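Local structure of Wss1p (Saccharomyces cerevisiae FostersO, 5XBN) at residues N131-D134 against E135-R139; D43-N46 against L47-E50. The protein cleaves DNA-binding proteins as a probably zinc-dependent, DNA-assisted metalloendopeptidase and takes part in the repair of toxic DNA-protein cross-links. All coordinates share one frame; numbering follows the deposited sequence.

How the interactions relate
From the N terminus, strand 29-33 comes first and helix 41-54 follows. Interaction 2 is one stretch of that helix, residues 43-46 against 47-50. The chain then runs through helix 56-62, the remaining sheet strands and helix 106-118, which bears His-115 and Glu-116. Interaction 1, residues 131-134 against 135-139, lies in the last helix, 127-145. Each contact joins consecutive helical turns and closes no long loop. The two neither nest nor cross. Their centres are about 24 Å apart, on opposite sides of the chain's centre. Both touch helix 106-118. Interaction 2 also packs on strands 29-33 and 89-96, and interaction 1 on helix 56-62.

Interaction 1. Residues N131-D134 against E135-R139; sequences NKLD and ELIGR
This contact is one stretch of helix 127-145, the C-terminal helix that packs beside the zinc-binding helix 106-118. Lys-132 meets Leu-136, and Leu-133 meets Ile-137, each pair one helical turn apart. Four backbone i to i+4 bonds join the turns. Leu-136 N donates to Lys-132 O at 2.9 Å. Ile-137 N donates to Leu-133 O with an N-H...O angle of 169°. Glu-135 N bonds Asn-131 O, and Gly-138 N bonds Asp-134 O.

The aliphatic part of Lys-132 lies against Leu-136. Its chain bends at chi2 (67°), and CE comes to 3.7 Å from Leu-136 CD2. The ammonium NZ is hydrogen-bonded to Asn-62 OD1, so the lysine spans from this helix to the end of helix 56-62. Leu-136 CG also sits 3.3 Å from Lys-132 O. Leu-136 is buried, and its side chain touches Leu-58, Phe-64 and Thr-118. Cutting Leu-136 back to an alanine would probably leave a gap among these three residues and take away one of the apolar surfaces against which Lys-132 lies.

On the next face, Leu-133 CD1 and Ile-137 CD1 touch at 3.7 Å. Ile-137 CG1 is anti to its own carbonyl carbon (chi1 -72°), which turns this branch back over the preceding turn, 3.3 Å from Leu-133 O. At the exposed side, Asp-134 OD2 and Glu-135 OE2 are 4.1 Å apart. These like charges probably repel each other weakly.

The side chain of Leu-133 is about 4 Å from that of the zinc ligand His-115. The stretch is regular alpha-helix, packed on the zinc-binding helix 106-118, with Leu-133 beside His-115 of the metallopeptidase HExxH motif.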
# COMPACT_ATOMS: atom_id res chain seq x y z
N ASN A 131 2.26 17.50 -3.39
CA ASN A 131 0.98 17.97 -3.89
C ASN A 131 0.10 16.81 -4.33
O ASN A 131 -1.08 16.73 -3.98
CB ASN A 131 1.17 18.92 -5.08
CG ASN A 131 -0.16 19.34 -5.67
OD1 ASN A 131 -0.94 20.02 -5.01
ND2 ASN A 131 -0.45 18.89 -6.87
N LYS A 132 0.69 15.91 -5.09
CA LYS A 132 -0.03 14.74 -5.57
C LYS A 132 -0.46 13.84 -4.41
O LYS A 132 -1.60 13.35 -4.39
CB LYS A 132 0.85 13.96 -6.55
CG LYS A 132 0.19 12.70 -7.09
CD LYS A 132 -0.99 13.04 -7.96
CE LYS A 132 -1.75 11.81 -8.37
NZ LYS A 132 -2.84 12.21 -9.31
N LEU A 133 0.44 13.61 -3.45
CA LEU A 133 0.12 12.72 -2.33
C LEU A 133 -1.04 13.30 -1.53
O LEU A 133 -1.94 12.59 -1.10
CB LEU A 133 1.35 12.51 -1.44
CG LEU A 133 1.10 11.77 -0.13
CD1 LEU A 133 0.43 10.42 -0.38
CD2 LEU A 133 2.42 11.59 0.61
N ASP A 134 -1.03 14.61 -1.35
CA ASP A 134 -2.13 15.28 -0.67
C ASP A 134 -3.46 15.09 -1.41
O ASP A 134 -4.48 14.82 -0.77
CB ASP A 134 -1.80 16.76 -0.52
CG ASP A 134 -2.97 17.54 0.02
OD1 ASP A 134 -3.21 17.46 1.25
OD2 ASP A 134 -3.64 18.21 -0.78
N GLU A 135 -3.45 15.19 -2.74
CA GLU A 135 -4.66 14.91 -3.51
C GLU A 135 -5.13 13.47 -3.36
O GLU A 135 -6.33 13.21 -3.25
CB GLU A 135 -4.46 15.20 -5.00
CG GLU A 135 -4.27 16.68 -5.34
CD GLU A 135 -5.49 17.52 -4.99
OE1 GLU A 135 -6.64 17.07 -5.24
OE2 GLU A 135 -5.31 18.65 -4.46
N LEU A 136 -4.18 12.52 -3.35
CA LEU A 136 -4.57 11.11 -3.24
C LEU A 136 -5.17 10.79 -1.89
O LEU A 136 -6.19 10.09 -1.79
CB LEU A 136 -3.37 10.20 -3.50
CG LEU A 136 -2.82 10.30 -4.92
CD1 LEU A 136 -1.57 9.43 -5.05
CD2 LEU A 136 -3.86 9.93 -5.97
N ILE A 137 -4.54 11.29 -0.84
CA ILE A 137 -5.02 11.07 0.53
C ILE A 137 -6.42 11.62 0.68
O ILE A 137 -7.30 10.96 1.23
CB ILE A 137 -4.08 11.72 1.56
CG1 ILE A 137 -2.77 10.92 1.63
CG2 ILE A 137 -4.74 11.81 2.96
CD1 ILE A 137 -1.67 11.64 2.39
N GLY A 138 -6.64 12.83 0.16
CA GLY A 138 -7.95 13.45 0.23
C GLY A 138 -9.01 12.65 -0.51
O GLY A 138 -10.11 12.40 0.00
N ARG A 139 -8.67 12.23 -1.72
CA ARG A 139 -9.61 11.54 -2.57
C ARG A 139 -9.91 10.14 -2.03
O ARG A 139 -11.06 9.69 -2.08
CB ARG A 139 -9.07 11.46 -3.99
CG ARG A 139 -9.93 10.70 -4.94
CD ARG A 139 -11.32 11.27 -5.02
NE ARG A 139 -12.08 10.57 -6.03
CZ ARG A 139 -13.40 10.56 -6.10
NH1 ARG A 139 -14.12 11.23 -5.21
NH2 ARG A 139 -14.00 9.86 -7.06

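Interaction 2. Residues D43-N46 against L47-E50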
# COMPACT_ATOMS: atom_id res chain seq x y z
N ASP A 43 -3.62 -13.59 8.50
CA ASP A 43 -4.10 -12.25 8.81
C ASP A 43 -3.41 -11.22 7.92
O ASP A 43 -4.06 -10.31 7.42
CB ASP A 43 -3.84 -11.88 10.27
CG ASP A 43 -4.83 -12.54 11.22
OD1 ASP A 43 -5.80 -13.13 10.72
OD2 ASP A 43 -4.63 -12.44 12.45
N ALA A 44 -2.11 -11.40 7.74
CA ALA A 44 -1.31 -10.45 6.97
C ALA A 44 -1.77 -10.44 5.52
O ALA A 44 -1.85 -9.37 4.89
CB ALA A 44 0.18 -10.79 7.06
N LEU A 45 -2.06 -11.62 4.98
CA LEU A 45 -2.52 -11.71 3.60
C LEU A 45 -3.89 -11.05 3.41
O LEU A 45 -4.12 -10.35 2.41
CB LEU A 45 -2.57 -13.17 3.15
CG LEU A 45 -2.89 -13.40 1.67
CD1 LEU A 45 -1.85 -12.71 0.79
CD2 LEU A 45 -3.00 -14.89 1.34
N ASN A 46 -4.79 -11.26 4.36
CA ASN A 46 -6.09 -10.61 4.28
C ASN A 46 -5.92 -9.09 4.31
O ASN A 46 -6.60 -8.37 3.58
CB ASN A 46 -7.02 -11.06 5.42
CG ASN A 46 -8.32 -10.28 5.47
OD1 ASN A 46 -8.47 -9.33 6.24
ND2 ASN A 46 -9.28 -10.67 4.63
N LEU A 47 -4.98 -8.63 5.13
CA LEU A 47 -4.73 -7.21 5.31
C LEU A 47 -4.22 -6.56 4.02
O LEU A 47 -4.75 -5.54 3.59
CB LEU A 47 -3.74 -7.00 6.45
CG LEU A 47 -3.33 -5.58 6.83
CD1 LEU A 47 -4.56 -4.70 7.08
CD2 LEU A 47 -2.45 -5.63 8.06
N ILE A 48 -3.22 -7.16 3.38
CA ILE A 48 -2.67 -6.54 2.18
C ILE A 48 -3.67 -6.64 1.02
O ILE A 48 -3.73 -5.76 0.16
CB ILE A 48 -1.29 -7.15 1.78
CG1 ILE A 48 -0.49 -6.16 0.92
CG2 ILE A 48 -1.46 -8.48 1.08
CD1 ILE A 48 0.99 -6.53 0.76
N LYS A 49 -4.51 -7.67 1.02
CA LYS A 49 -5.55 -7.76 0.00
C LYS A 49 -6.64 -6.74 0.24
O LYS A 49 -7.26 -6.27 -0.70
CB LYS A 49 -6.16 -9.17 -0.04
CG LYS A 49 -5.21 -10.18 -0.66
CD LYS A 49 -5.89 -11.53 -0.86
CE LYS A 49 -4.91 -12.49 -1.53
NZ LYS A 49 -5.54 -13.78 -1.96
N GLU A 50 -6.89 -6.41 1.51
CA GLU A 50 -7.89 -5.39 1.81
C GLU A 50 -7.35 -4.02 1.40
O GLU A 50 -8.10 -3.19 0.89
CB GLU A 50 -8.28 -5.40 3.29
CG GLU A 50 -9.40 -4.42 3.67
CD GLU A 50 -10.74 -4.71 2.99
OE1 GLU A 50 -10.96 -5.85 2.52
OE2 GLU A 50 -11.59 -3.80 2.95
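Leu-45 and Lys-49 touch one turn apart on helix 41-54, and the contact is mainly backbone bonding with some apolar touch.

The hydrogen bonds are four i to i+4 pairs. Leu-47 N donates to Asp-43 O, and Ile-48 N to Ala-44 O. Lys-49 N reaches Leu-45 O at 3.0 Å. Glu-50 N reaches Asn-46 O at 2.9 Å, the most bent of the four, with an N-H...O angle of 140°.

The apolar contacts centre on Leu-45. Lys-49 CG is anti to its carbonyl carbon (chi1 -73°) and beyond it the chain is extended. This carries CE across the leucine branch, 3.8 Å from Leu-45 CD1. Ile-48 CG2 makes a looser contact with Leu-45 CD1, at 4.3 Å.

Other side-chain carbons lie against backbone carbonyl oxygens. Lys-49 CG passes 3.3 Å from Leu-45 O, and Ile-48 CG2 lies 3.5 Å from the same oxygen. Leu-47 CB rests on Ala-44 O at 3.4 Å.

Around the helix, Leu-45, Ile-48 and Lys-49 touch Val-32 of strand 29-33. Ala-44 meets Leu-94 and Arg-95 of strand 89-96. Leu-47 packs on Met-106 and Ile-109, so the segment joins the sheet to helix 106-118.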